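Local atomic coordinates of laminin subunit ALPHA-1 (PDB entry 2JD4), a protein that forms part of the basement membrane protein laminin-111, its LG4-5 domain pair probably serving to anchor laminin at the cell surface. Residues Tyr216-Asp221 / Thr316-Asn321. The protein carries 4 engineered substitutions. Residues are numbered along the deposited sequence; the frame is centred on the assembly and turned at random.
Sequences YKVRLD and TSADTN. With MG (magnesium ion), chain D.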
ATOM      1  N   TYR A 216      16.577  10.977  -3.578  1.00 28.19           N
ATOM      2  CA  TYR A 216      15.786  11.452  -4.707  1.00 30.30           C
ATOM      3  C   TYR A 216      16.296  12.836  -5.099  1.00 31.05           C
ATOM      4  O   TYR A 216      16.585  13.664  -4.233  1.00 31.73           O
ATOM      5  CB  TYR A 216      14.301  11.540  -4.330  1.00 31.58           C
ATOM      6  CG  TYR A 216      13.388  11.751  -5.523  1.00 32.14           C
ATOM      7  CD1 TYR A 216      13.068  10.688  -6.376  1.00 34.12           C
ATOM      8  CD2 TYR A 216      12.897  13.018  -5.839  1.00 30.83           C
ATOM      9  CE1 TYR A 216      12.287  10.885  -7.515  1.00 32.89           C
ATOM     10  CE2 TYR A 216      12.116  13.226  -6.978  1.00 36.52           C
ATOM     11  CZ  TYR A 216      11.817  12.154  -7.812  1.00 36.25           C
ATOM     12  OH  TYR A 216      11.061  12.357  -8.946  1.00 37.41           O
ATOM     13  N   LYS A 217      16.413  13.081  -6.402  1.00 29.95           N
ATOM     14  CA  LYS A 217      16.888  14.372  -6.899  1.00 30.48           C
ATOM     15  C   LYS A 217      15.753  15.138  -7.570  1.00 28.61           C
ATOM     16  O   LYS A 217      15.310  14.766  -8.656  1.00 32.33           O
ATOM     17  CB  LYS A 217      18.021  14.167  -7.911  1.00 30.40           C
ATOM     18  CG  LYS A 217      19.248  13.470  -7.349  1.00 34.02           C
ATOM     19  CD  LYS A 217      20.299  13.265  -8.431  1.00 37.97           C
ATOM     20  CE  LYS A 217      21.481  12.470  -7.907  1.00 40.67           C
ATOM     21  NZ  LYS A 217      22.504  12.247  -8.964  1.00 47.33           N
ATOM     22  N   VAL A 218      15.292  16.211  -6.936  1.00 22.87           N
ATOM     23  CA  VAL A 218      14.204  17.002  -7.496  1.00 26.56           C
ATOM     24  C   VAL A 218      14.626  17.685  -8.796  1.00 29.63           C
ATOM     25  O   VAL A 218      13.916  17.624  -9.801  1.00 26.96           O
ATOM     26  CB  VAL A 218      13.720  18.067  -6.491  1.00 25.08           C
ATOM     27  CG1 VAL A 218      12.638  18.918  -7.113  1.00 22.56           C
ATOM     28  CG2 VAL A 218      13.190  17.381  -5.228  1.00 30.66           C
ATOM     29  N   ARG A 219      15.785  18.335  -8.771  1.00 30.85           N
ATOM     30  CA  ARG A 219      16.312  19.025  -9.942  1.00 34.84           C
ATOM     31  C   ARG A 219      15.398  20.159 -10.406  1.00 35.89           C
ATOM     32  O   ARG A 219      14.846  20.890  -9.588  1.00 34.37           O
ATOM     33  CB  ARG A 219      16.538  18.028 -11.086  1.00 38.43           C
ATOM     34  CG  ARG A 219      17.277  16.766 -10.659  1.00 43.29           C
ATOM     35  CD  ARG A 219      18.700  17.051 -10.210  1.00 49.13           C
ATOM     36  NE  ARG A 219      19.654  16.993 -11.314  1.00 53.50           N
ATOM     37  CZ  ARG A 219      19.924  15.893 -12.012  1.00 57.76           C
ATOM     38  NH1 ARG A 219      19.312  14.750 -11.728  1.00 61.11           N
ATOM     39  NH2 ARG A 219      20.812  15.934 -12.996  1.00 61.29           N
ATOM     40  N   LEU A 220      15.227  20.296 -11.719  1.00 34.54           N
ATOM     41  CA  LEU A 220      14.412  21.382 -12.265  1.00 38.01           C
ATOM     42  C   LEU A 220      12.902  21.180 -12.326  1.00 38.22           C
ATOM     43  O   LEU A 220      12.140  22.071 -11.952  1.00 37.51           O
ATOM     44  CB  LEU A 220      14.907  21.758 -13.667  1.00 41.19           C
ATOM     45  CG  LEU A 220      16.286  22.410 -13.803  1.00 41.50           C
ATOM     46  CD1 LEU A 220      17.374  21.442 -13.371  1.00 44.46           C
ATOM     47  CD2 LEU A 220      16.495  22.828 -15.247  1.00 43.34           C
ATOM     48  N   ASP A 221      12.459  20.024 -12.808  1.00 39.70           N
ATOM     49  CA  ASP A 221      11.027  19.786 -12.924  1.00 43.09           C
ATOM     50  C   ASP A 221      10.549  18.538 -12.189  1.00 43.66           C
ATOM     51  O   ASP A 221      11.189  17.482 -12.229  1.00 45.48           O
ATOM     52  CB  ASP A 221      10.634  19.713 -14.403  1.00 47.97           C
ATOM     53  CG  ASP A 221       9.131  19.704 -14.607  1.00 52.93           C
ATOM     54  OD1 ASP A 221       8.472  18.734 -14.173  1.00 54.97           O
ATOM     55  OD2 ASP A 221       8.608  20.673 -15.199  1.00 55.41           O
ATOM     56  N   THR A 316      17.444  27.571 -10.466  1.00 37.44           N
ATOM     57  CA  THR A 316      16.216  26.836 -10.757  1.00 38.76           C
ATOM     58  C   THR A 316      16.226  25.362 -10.365  1.00 38.38           C
ATOM     59  O   THR A 316      15.183  24.709 -10.387  1.00 37.90           O
ATOM     60  CB  THR A 316      15.870  26.924 -12.259  1.00 43.07           C
ATOM     61  OG1 THR A 316      16.986  26.463 -13.034  1.00 43.45           O
ATOM     62  CG2 THR A 316      15.540  28.356 -12.647  1.00 46.58           C
ATOM     63  N   SER A 317      17.389  24.832 -10.009  1.00 36.01           N
ATOM     64  CA  SER A 317      17.478  23.426  -9.636  1.00 34.63           C
ATOM     65  C   SER A 317      17.461  23.187  -8.130  1.00 36.31           C
ATOM     66  O   SER A 317      18.232  23.791  -7.385  1.00 32.82           O
ATOM     67  CB  SER A 317      18.744  22.806 -10.233  1.00 35.13           C
ATOM     68  OG  SER A 317      18.908  21.460  -9.814  1.00 34.36           O
ATOM     69  N   ALA A 318      16.558  22.319  -7.684  1.00 36.15           N
ATOM     70  CA  ALA A 318      16.476  21.970  -6.270  1.00 33.58           C
ATOM     71  C   ALA A 318      17.360  20.740  -6.179  1.00 31.80           C
ATOM     72  O   ALA A 318      16.914  19.611  -6.400  1.00 30.43           O
ATOM     73  CB  ALA A 318      15.052  21.632  -5.879  1.00 33.73           C
ATOM     74  N   ASP A 319      18.626  20.968  -5.868  1.00 27.82           N
ATOM     75  CA  ASP A 319      19.581  19.882  -5.803  1.00 27.64           C
ATOM     76  C   ASP A 319      19.513  19.040  -4.548  1.00 29.34           C
ATOM     77  O   ASP A 319      20.374  19.126  -3.676  1.00 28.24           O
ATOM     78  CB  ASP A 319      20.989  20.433  -6.011  1.00 26.17           C
ATOM     79  CG  ASP A 319      21.127  21.136  -7.345  1.00 25.67           C
ATOM     80  OD1 ASP A 319      20.969  20.466  -8.390  1.00 31.46           O
ATOM     81  OD2 ASP A 319      21.368  22.357  -7.350  1.00 25.96           O
ATOM     82  N   THR A 320      18.465  18.226  -4.469  1.00 30.34           N
ATOM     83  CA  THR A 320      18.283  17.327  -3.345  1.00 31.28           C
ATOM     84  C   THR A 320      18.882  16.002  -3.782  1.00 32.87           C
ATOM     85  O   THR A 320      19.116  15.775  -4.969  1.00 32.05           O
ATOM     86  CB  THR A 320      16.789  17.097  -3.026  1.00 31.05           C
ATOM     87  OG1 THR A 320      16.186  16.324  -4.073  1.00 28.67           O
ATOM     88  CG2 THR A 320      16.059  18.425  -2.900  1.00 31.54           C
ATOM     89  N   ASN A 321      19.133  15.135  -2.815  1.00 33.09           N
ATOM     90  CA  ASN A 321      19.685  13.813  -3.074  1.00 31.69           C
ATOM     91  C   ASN A 321      19.431  13.125  -1.752  1.00 30.89           C
ATOM     92  O   ASN A 321      20.342  12.574  -1.131  1.00 29.01           O
ATOM     93  CB  ASN A 321      21.189  13.900  -3.354  1.00 34.19           C
ATOM     94  CG  ASN A 321      21.713  12.685  -4.096  1.00 38.41           C
ATOM     95  OD1 ASN A 321      22.904  12.587  -4.392  1.00 40.56           O
ATOM     96  ND2 ASN A 321      20.819  11.749  -4.405  1.00 34.09           N
TER
HETATM   97 MG    MG D4062      21.545  23.962  -5.854  1.00 26.74          MG
HETATM   98  O   HOH W   1      20.426  25.210  -7.232  1.00 36.41           O
HETATM   99  O   HOH W   2      22.780  22.795  -4.805  1.00 22.35           O
HETATM  100  O   HOH W   3      21.603  25.673  -4.426  1.00 26.81           O
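Beside the magnesium site of the second laminin G domain, two antiparallel loops pair through a single hydrogen-bonded beta bridge between Arg219 and Ala318. Arg219 N gives to Ala318 O at 2.9 Å, and Ala318 N returns a nearly straight bond to Arg219 O, with an N-H...O angle of 173°. Ala318 O takes a second bond from Thr320 N, the two donors arriving on opposite faces of its carbonyl plane; this second bond closes an inverse gamma turn centred on Asp319. One residue further on, the Thr320 hydroxyl bridges the other loop's backbone. With chi1 at 70°, OG1 lies between the backbone N and the carbonyl carbon, from where it donates to Tyr216 O at 2.7 Å and accepts from Val218 N at 3.0 Å. Both Val218 methyls touch this loop, CG1 against Ala318 CB (3.8 Å) and CG2 against Thr320 OG1 and CG2. In the laminin G beta sandwich, the 316-321 loop leads into strand 322-326 and supplies a metal ligand: Asp319 OD2 binds magnesium at 2.2 Å, alongside Asp246 and three waters. The other carboxylate oxygen of Asp319, OD1, is met from above the carboxylate plane by Ser317 OG at 2.7 Å, a second-shell bond consistent with holding the carboxylate in place, while Ser317 O accepts from one of the metal-bound waters. Lys292 NZ, from strand 286-293, ties the loops together by bonding to the carbonyls of Thr316, Arg219 and Leu220. At the more exposed ends, Leu220 CD1 rests on Ser317 CB, and the extended Lys217 chain runs beside Asn321, Lys217 CE lying 3.6 Å from Asn321 ND2.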